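Local coordinates for periplasmic binding protein (Veillonella parvula, PDB 4MO9) that probably binds an iron-siderophore or related solute in the periplasm and delivers it to an ABC importer, at residues T25-R30 / L154-K159; F52-A57 / R319-A324. All coordinates share one frame; numbering follows the deposited sequence.

Interaction 1: residues T25-R30 / L154-K159; sequences TDVTGR and LESHQK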
ATOM      1  N   THR A  25      10.006  -0.278 -21.076  1.00 26.65           N
ATOM      2  CA  THR A  25      10.642   0.862 -20.434  1.00 27.94           C
ATOM      3  C   THR A  25      10.218   0.860 -18.972  1.00 28.17           C
ATOM      4  O   THR A  25       9.024   0.971 -18.668  1.00 29.15           O
ATOM      5  CB  THR A  25      10.209   2.182 -21.099  1.00 29.10           C
ATOM      6  OG1 THR A  25      10.505   2.109 -22.507  1.00 32.52           O
ATOM      7  CG2 THR A  25      10.972   3.351 -20.503  1.00 27.09           C
ATOM      8  N   ASP A  26      11.183   0.748 -18.059  1.00 25.71           N
ATOM      9  CA  ASP A  26      10.814   0.694 -16.649  1.00 26.46           C
ATOM     10  C   ASP A  26      10.646   2.093 -16.048  1.00 27.78           C
ATOM     11  O   ASP A  26      10.803   3.103 -16.757  1.00 29.36           O
ATOM     12  CB  ASP A  26      11.689  -0.290 -15.829  1.00 26.56           C
ATOM     13  CG  ASP A  26      13.039   0.282 -15.388  1.00 26.41           C
ATOM     14  OD1 ASP A  26      13.322   1.498 -15.543  1.00 28.91           O
ATOM     15  OD2 ASP A  26      13.844  -0.510 -14.839  1.00 25.50           O
ATOM     16  N   VAL A  27      10.292   2.154 -14.770  1.00 24.81           N
ATOM     17  CA  VAL A  27       9.945   3.424 -14.136  1.00 28.47           C
ATOM     18  C   VAL A  27      11.141   4.389 -14.067  1.00 27.82           C
ATOM     19  O   VAL A  27      10.950   5.582 -13.881  1.00 29.56           O
ATOM     20  CB  VAL A  27       9.329   3.179 -12.735  1.00 27.96           C
ATOM     21  CG1 VAL A  27      10.428   3.047 -11.704  1.00 28.06           C
ATOM     22  CG2 VAL A  27       8.366   4.303 -12.338  1.00 29.78           C
ATOM     23  N   THR A  28      12.368   3.889 -14.251  1.00 26.12           N
ATOM     24  CA  THR A  28      13.541   4.766 -14.195  1.00 26.49           C
ATOM     25  C   THR A  28      14.020   5.148 -15.593  1.00 30.94           C
ATOM     26  O   THR A  28      15.009   5.885 -15.744  1.00 30.05           O
ATOM     27  CB  THR A  28      14.736   4.137 -13.429  1.00 27.73           C
ATOM     28  OG1 THR A  28      15.275   3.051 -14.192  1.00 27.76           O
ATOM     29  CG2 THR A  28      14.306   3.619 -12.063  1.00 27.14           C
ATOM     30  N   GLY A  29      13.343   4.623 -16.614  1.00 28.78           N
ATOM     31  CA  GLY A  29      13.732   4.905 -17.981  1.00 27.98           C
ATOM     32  C   GLY A  29      14.621   3.853 -18.608  1.00 29.81           C
ATOM     33  O   GLY A  29      15.114   4.056 -19.729  1.00 29.88           O
ATOM     34  N   ARG A  30      14.841   2.729 -17.918  1.00 27.40           N
ATOM     35  CA  ARG A  30      15.688   1.675 -18.484  1.00 27.92           C
ATOM     36  C   ARG A  30      14.957   0.894 -19.564  1.00 29.22           C
ATOM     37  O   ARG A  30      13.785   0.509 -19.398  1.00 27.71           O
ATOM     38  CB  ARG A  30      16.183   0.701 -17.406  1.00 29.88           C
ATOM     39  CG  ARG A  30      17.092   1.355 -16.379  1.00 30.00           C
ATOM     40  CD  ARG A  30      17.353   0.429 -15.183  1.00 28.41           C
ATOM     41  NE  ARG A  30      18.053  -0.811 -15.527  1.00 27.53           N
ATOM     42  CZ  ARG A  30      17.465  -2.001 -15.633  1.00 27.48           C
ATOM     43  NH1 ARG A  30      16.155  -2.121 -15.467  1.00 27.99           N
ATOM     44  NH2 ARG A  30      18.185  -3.075 -15.906  1.00 29.24           N
ATOM     45  N   LEU A 154       1.222   9.912 -10.120  1.00 26.90           N
ATOM     46  CA  LEU A 154       0.418   9.294 -11.172  1.00 28.21           C
ATOM     47  C   LEU A 154       1.272   8.636 -12.267  1.00 28.70           C
ATOM     48  O   LEU A 154       1.062   7.466 -12.610  1.00 27.46           O
ATOM     49  CB  LEU A 154      -0.530  10.328 -11.783  1.00 29.29           C
ATOM     50  CG  LEU A 154      -1.462   9.815 -12.883  1.00 30.49           C
ATOM     51  CD1 LEU A 154      -2.359   8.704 -12.351  1.00 28.49           C
ATOM     52  CD2 LEU A 154      -2.286  10.966 -13.444  1.00 32.10           C
ATOM     53  N   GLU A 155       2.236   9.376 -12.812  1.00 30.69           N
ATOM     54  CA  GLU A 155       3.071   8.833 -13.883  1.00 32.34           C
ATOM     55  C   GLU A 155       3.843   7.565 -13.468  1.00 30.88           C
ATOM     56  O   GLU A 155       4.002   6.632 -14.270  1.00 26.68           O
ATOM     57  CB  GLU A 155       4.047   9.882 -14.415  1.00 39.66           C
ATOM     58  CG  GLU A 155       4.872   9.350 -15.594  1.00 51.78           C
ATOM     59  CD  GLU A 155       6.141  10.137 -15.856  1.00 63.47           C
ATOM     60  OE1 GLU A 155       6.446  11.071 -15.082  1.00 68.34           O
ATOM     61  OE2 GLU A 155       6.840   9.813 -16.842  1.00 70.07           O
ATOM     62  N   SER A 156       4.333   7.534 -12.229  1.00 28.81           N
ATOM     63  CA  SER A 156       5.063   6.363 -11.736  1.00 27.81           C
ATOM     64  C   SER A 156       4.154   5.146 -11.602  1.00 27.22           C
ATOM     65  O   SER A 156       4.553   4.025 -11.923  1.00 25.90           O
ATOM     66  CB  SER A 156       5.737   6.661 -10.398  1.00 30.88           C
ATOM     67  OG  SER A 156       6.781   7.597 -10.571  1.00 34.91           O
ATOM     68  N   HIS A 157       2.936   5.356 -11.113  1.00 25.39           N
ATOM     69  CA  HIS A 157       1.974   4.260 -11.036  1.00 26.82           C
ATOM     70  C   HIS A 157       1.629   3.774 -12.438  1.00 24.69           C
ATOM     71  O   HIS A 157       1.624   2.571 -12.689  1.00 24.70           O
ATOM     72  CB  HIS A 157       0.696   4.690 -10.321  1.00 26.60           C
ATOM     73  CG  HIS A 157       0.701   4.404  -8.851  1.00 28.48           C
ATOM     74  ND1 HIS A 157      -0.146   3.480  -8.271  1.00 30.50           N
ATOM     75  CD2 HIS A 157       1.446   4.924  -7.853  1.00 24.92           C
ATOM     76  CE1 HIS A 157       0.084   3.445  -6.966  1.00 24.55           C
ATOM     77  NE2 HIS A 157       1.043   4.304  -6.686  1.00 26.18           N
ATOM     78  N   GLN A 158       1.322   4.701 -13.343  1.00 24.40           N
ATOM     79  CA  GLN A 158       0.984   4.322 -14.715  1.00 24.45           C
ATOM     80  C   GLN A 158       2.122   3.549 -15.380  1.00 28.44           C
ATOM     81  O   GLN A 158       1.899   2.530 -16.065  1.00 29.52           O
ATOM     82  CB  GLN A 158       0.656   5.567 -15.547  1.00 26.90           C
ATOM     83  CG  GLN A 158      -0.614   6.313 -15.101  1.00 27.41           C
ATOM     84  CD  GLN A 158      -0.860   7.567 -15.930  1.00 32.04           C
ATOM     85  OE1 GLN A 158       0.087   8.185 -16.442  1.00 30.87           O
ATOM     86  NE2 GLN A 158      -2.131   7.936 -16.091  1.00 31.13           N
ATOM     87  N   LYS A 159       3.345   4.040 -15.217  1.00 26.12           N
ATOM     88  CA  LYS A 159       4.473   3.429 -15.908  1.00 28.26           C
ATOM     89  C   LYS A 159       4.750   2.061 -15.280  1.00 27.46           C
ATOM     90  O   LYS A 159       5.095   1.116 -15.973  1.00 27.40           O
ATOM     91  CB  LYS A 159       5.701   4.346 -15.848  1.00 32.95           C
ATOM     92  CG  LYS A 159       6.735   4.113 -16.930  1.00 43.05           C
ATOM     93  CD  LYS A 159       6.323   4.731 -18.275  1.00 51.31           C
ATOM     94  CE  LYS A 159       7.405   4.489 -19.343  1.00 57.98           C
ATOM     95  NZ  LYS A 159       7.103   5.057 -20.705  1.00 59.73           N
TER
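D26, whose backbone oxygen lies against the K159 side chain of the facing helix, holds its carboxylate oxygen OD1 in a grip of three donors from its own loop. The hydroxyl T28 OG1 reaches D26 OD1 at 2.8 Å on the syn side, close to the carboxylate plane. The two amides arrive from well out of that plane, T28 N at 2.9 Å and R30 N at 3.1 Å from D26 OD1; the bond from T28 N forms an Asx turn, set within a type I turn from D26 to G29. D26 OD2 takes a salt bridge from R30 NH1 at 2.9 Å, with the oxygen in the guanidinium plane, and also accepts from the backbone N of Y146. Held at both oxygens, the buried carboxylate has little freedom to rotate, and the arginine probably stabilises its negative charge.

The turn so fixed meets residues 154-159, the start of helix 154-168, through aliphatic groups. V27 CG2, anti to its backbone N, rests on the first turn of the helix, 3.8 Å from S156 O and 4.0 Å from S156 CB. K159 leaves the helix with CG anti to its own N (chi1 -157°), bends at chi2 (78°) and then runs extended past the loop. Its CE comes 3.9 Å from T25 CG2, the two side chains crossing obliquely, while its CG lies 4.2 Å from D26 O.

The contact joins the hairpin of strands 22-25 and 31-34 to the N-terminal turns of helix 154-168. V27 also pairs through its backbone with Y146 on strand 143-147, an outermost strand of the four-stranded parallel sheet, and touches V123 at the start of helix 123-132. L154 and Q158, meanwhile, pack on the long helix 171-194.

Interaction 2: residues F52-A57 / R319-A324; sequences FFTISA and REVFDA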
ATOM      1  N   PHE A  52       3.405  -8.203  -6.740  1.00 28.77           N
ATOM      2  CA  PHE A  52       2.406  -9.258  -6.481  1.00 28.88           C
ATOM      3  C   PHE A  52       0.955  -8.899  -6.801  1.00 28.15           C
ATOM      4  O   PHE A  52       0.280  -9.612  -7.555  1.00 28.94           O
ATOM      5  CB  PHE A  52       2.485  -9.770  -5.041  1.00 29.68           C
ATOM      6  CG  PHE A  52       1.392 -10.750  -4.703  1.00 33.61           C
ATOM      7  CD1 PHE A  52       0.272 -10.346  -3.978  1.00 32.57           C
ATOM      8  CD2 PHE A  52       1.474 -12.073  -5.133  1.00 34.45           C
ATOM      9  CE1 PHE A  52      -0.743 -11.250  -3.681  1.00 33.23           C
ATOM     10  CE2 PHE A  52       0.461 -12.985  -4.839  1.00 35.52           C
ATOM     11  CZ  PHE A  52      -0.652 -12.566  -4.110  1.00 33.83           C
ATOM     12  N   PHE A  53       0.449  -7.814  -6.220  1.00 28.37           N
ATOM     13  CA  PHE A  53      -0.947  -7.443  -6.463  1.00 25.17           C
ATOM     14  C   PHE A  53      -1.181  -7.056  -7.918  1.00 26.39           C
ATOM     15  O   PHE A  53      -2.231  -7.361  -8.481  1.00 28.06           O
ATOM     16  CB  PHE A  53      -1.383  -6.304  -5.550  1.00 24.48           C
ATOM     17  CG  PHE A  53      -1.949  -6.769  -4.239  1.00 27.63           C
ATOM     18  CD1 PHE A  53      -1.356  -6.396  -3.046  1.00 31.14           C
ATOM     19  CD2 PHE A  53      -3.071  -7.583  -4.204  1.00 29.45           C
ATOM     20  CE1 PHE A  53      -1.872  -6.822  -1.830  1.00 31.91           C
ATOM     21  CE2 PHE A  53      -3.598  -8.008  -2.985  1.00 33.49           C
ATOM     22  CZ  PHE A  53      -2.996  -7.631  -1.805  1.00 33.39           C
ATOM     23  N   THR A  54      -0.220  -6.371  -8.529  1.00 26.89           N
ATOM     24  CA  THR A  54      -0.344  -6.051  -9.958  1.00 25.66           C
ATOM     25  C   THR A  54      -0.378  -7.321 -10.807  1.00 26.74           C
ATOM     26  O   THR A  54      -1.230  -7.472 -11.701  1.00 26.37           O
ATOM     27  CB  THR A  54       0.782  -5.115 -10.413  1.00 27.01           C
ATOM     28  OG1 THR A  54       0.815  -3.972  -9.536  1.00 27.79           O
ATOM     29  CG2 THR A  54       0.561  -4.651 -11.855  1.00 24.02           C
ATOM     30  N   ILE A  55       0.530  -8.248 -10.526  1.00 25.77           N
ATOM     31  CA  ILE A  55       0.563  -9.494 -11.285  1.00 26.37           C
ATOM     32  C   ILE A  55      -0.752 -10.264 -11.127  1.00 30.48           C
ATOM     33  O   ILE A  55      -1.312 -10.760 -12.116  1.00 29.59           O
ATOM     34  CB  ILE A  55       1.792 -10.353 -10.901  1.00 24.56           C
ATOM     35  CG1 ILE A  55       3.075  -9.620 -11.301  1.00 23.95           C
ATOM     36  CG2 ILE A  55       1.730 -11.723 -11.550  1.00 25.58           C
ATOM     37  CD1 ILE A  55       4.391 -10.361 -10.929  1.00 28.25           C
ATOM     38  N   SER A  56      -1.269 -10.335  -9.899  1.00 29.90           N
ATOM     39  CA  SER A  56      -2.522 -11.044  -9.655  1.00 29.27           C
ATOM     40  C   SER A  56      -3.653 -10.373 -10.420  1.00 30.80           C
ATOM     41  O   SER A  56      -4.531 -11.042 -10.956  1.00 33.10           O
ATOM     42  CB  SER A  56      -2.850 -11.063  -8.161  1.00 33.07           C
ATOM     43  OG  SER A  56      -1.792 -11.630  -7.410  1.00 34.90           O
ATOM     44  N   ALA A  57      -3.631  -9.045 -10.473  1.00 29.08           N
ATOM     45  CA  ALA A  57      -4.676  -8.299 -11.172  1.00 30.38           C
ATOM     46  C   ALA A  57      -4.615  -8.515 -12.683  1.00 28.65           C
ATOM     47  O   ALA A  57      -5.642  -8.461 -13.371  1.00 30.87           O
ATOM     48  CB  ALA A  57      -4.566  -6.819 -10.838  1.00 29.33           C
ATOM     49  N   ARG A 319       1.058   2.868  -1.376  1.00 25.61           N
ATOM     50  CA  ARG A 319       2.146   2.357  -2.222  1.00 26.97           C
ATOM     51  C   ARG A 319       1.782   1.048  -2.930  1.00 25.60           C
ATOM     52  O   ARG A 319       2.597   0.115  -3.012  1.00 25.98           O
ATOM     53  CB  ARG A 319       3.510   2.296  -1.480  1.00 28.74           C
ATOM     54  CG  ARG A 319       3.545   1.636  -0.082  1.00 33.29           C
ATOM     55  CD  ARG A 319       3.661   0.100  -0.132  1.00 35.74           C
ATOM     56  NE  ARG A 319       3.773  -0.506   1.205  1.00 37.41           N
ATOM     57  CZ  ARG A 319       2.757  -1.059   1.865  1.00 43.21           C
ATOM     58  NH1 ARG A 319       1.542  -1.085   1.320  1.00 43.08           N
ATOM     59  NH2 ARG A 319       2.947  -1.591   3.073  1.00 43.53           N
ATOM     60  N   GLU A 320       0.565   1.000  -3.473  1.00 23.33           N
ATOM     61  CA  GLU A 320       0.097  -0.192  -4.180  1.00 28.21           C
ATOM     62  C   GLU A 320      -0.788   0.138  -5.366  1.00 29.42           C
ATOM     63  O   GLU A 320      -1.310   1.260  -5.487  1.00 25.84           O
ATOM     64  CB  GLU A 320      -0.669  -1.143  -3.239  1.00 28.59           C
ATOM     65  CG  GLU A 320       0.177  -2.278  -2.631  1.00 28.85           C
ATOM     66  CD  GLU A 320       0.760  -3.234  -3.679  1.00 31.82           C
ATOM     67  OE1 GLU A 320       0.380  -3.147  -4.881  1.00 30.31           O
ATOM     68  OE2 GLU A 320       1.596  -4.094  -3.294  1.00 29.63           O
ATOM     69  N   VAL A 321      -0.975  -0.867  -6.214  1.00 29.14           N
ATOM     70  CA  VAL A 321      -1.750  -0.713  -7.437  1.00 30.26           C
ATOM     71  C   VAL A 321      -3.190  -0.291  -7.146  1.00 32.25           C
ATOM     72  O   VAL A 321      -3.809   0.396  -7.969  1.00 31.80           O
ATOM     73  CB  VAL A 321      -1.707  -2.010  -8.292  1.00 29.75           C
ATOM     74  CG1 VAL A 321      -2.386  -3.174  -7.539  1.00 28.69           C
ATOM     75  CG2 VAL A 321      -2.350  -1.786  -9.664  1.00 28.22           C
ATOM     76  N   PHE A 322      -3.721  -0.675  -5.979  1.00 28.28           N
ATOM     77  CA  PHE A 322      -5.095  -0.328  -5.639  1.00 30.05           C
ATOM     78  C   PHE A 322      -5.226   0.909  -4.724  1.00 30.68           C
ATOM     79  O   PHE A 322      -6.302   1.147  -4.156  1.00 30.94           O
ATOM     80  CB  PHE A 322      -5.842  -1.538  -5.021  1.00 31.62           C
ATOM     81  CG  PHE A 322      -5.085  -2.239  -3.906  1.00 33.14           C
ATOM     82  CD1 PHE A 322      -4.382  -1.511  -2.944  1.00 33.20           C
ATOM     83  CD2 PHE A 322      -5.092  -3.632  -3.811  1.00 35.10           C
ATOM     84  CE1 PHE A 322      -3.687  -2.156  -1.920  1.00 32.66           C
ATOM     85  CE2 PHE A 322      -4.402  -4.287  -2.788  1.00 33.39           C
ATOM     86  CZ  PHE A 322      -3.695  -3.545  -1.842  1.00 35.87           C
ATOM     87  N   ASP A 323      -4.153   1.694  -4.577  1.00 31.55           N
ATOM     88  CA  ASP A 323      -4.166   2.785  -3.588  1.00 30.97           C
ATOM     89  C   ASP A 323      -4.991   4.014  -3.981  1.00 32.78           C
ATOM     90  O   ASP A 323      -5.075   4.972  -3.209  1.00 29.65           O
ATOM     91  CB  ASP A 323      -2.753   3.163  -3.065  1.00 24.73           C
ATOM     92  CG  ASP A 323      -1.927   3.999  -4.044  1.00 28.36           C
ATOM     93  OD1 ASP A 323      -2.446   4.569  -5.041  1.00 27.66           O
ATOM     94  OD2 ASP A 323      -0.697   4.086  -3.809  1.00 29.46           O
ATOM     95  N   ALA A 324      -5.606   3.978  -5.164  1.00 30.60           N
ATOM     96  CA  ALA A 324      -6.531   5.043  -5.557  1.00 30.07           C
ATOM     97  C   ALA A 324      -7.622   5.192  -4.505  1.00 29.85           C
ATOM     98  O   ALA A 324      -8.134   6.293  -4.273  1.00 27.93           O
ATOM     99  CB  ALA A 324      -7.155   4.741  -6.912  1.00 29.03           C
TER
HETATM  100  O   HOH W   1       2.236  -6.443  -4.195  1.00 24.86           O
HETATM  101  O   HOH W   2       1.539  -4.535  -7.021  1.00 26.83           O
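Two torsions bring F322 and E320 onto F53: F322 CG sits between its backbone N and carbonyl carbon (chi1 49°), and the E320 chain folds at chi2 (-62°). The F322 ring presents its edge to F53, with CE2 over the centre of one face. This edge-to-face pair has ring centroids 4.7 Å apart and planes at 58°, so the approach is tilted; F322 CE2 lies 3.7 Å from F53 CE1. The opposite face of F53 meets CD1 of F52, near the rim.

E320 comes instead to the edge of the F53 ring. Its OE2 lies near the ring plane, 3.8 Å from F53 CD1, with the carboxylate almost perpendicular to the ring, so the hydrogen on CD1 probably lies toward the carboxylate charge. The same carboxylate serves the first turn of the helix through two waters. One accepts from F53 N at 3.0 Å and donates to E320 OE2 at 2.6 Å; the other bridges T54 N and E320 OE1 in the same sense. E320 OE1 also receives V321 N at 3.0 Å on its anti lone pair, and OE2 accepts from G49 N, which together fix the group's orientation. The start of the helix probably favours its negative charge.

Alongside, V321 CG1 packs on F53 CB, and T54 OG1, hydrogen-bonded to Y149 OH, lies 3.4 Å from V321 CB.

This buried contact joins helix 52-59 to the loop between strand 310-313 and helix 324-334, close to the pocket where trimethylamine oxide is bound. Y352 and F351 of helix 344-355 flank F53 and V321 respectively, I164 of helix 154-168 adjoins T54, and I177 of helix 171-194 touches V321.

Interaction 1 lies at the surface and ties the N-terminal hairpin to helix 154-168, whereas interaction 2 is buried near the centre of the chain and joins elements associated with the two different sheets. Each contains a much-bonded carboxylate, but D26 satisfies its own within its loop and the neighbouring strand, while E320 spans the interface through water. Apolar contact across interaction 1 is aliphatic; interaction 2 adds an edge-to-face aromatic pair. Helix 154-168 connects them: H157 turns from the hairpin toward the loop 319-324, its CE1 lying 3.0 Å from E320 O, and I164 reaches helix 52-59. Helix 171-194 touches side chains of both.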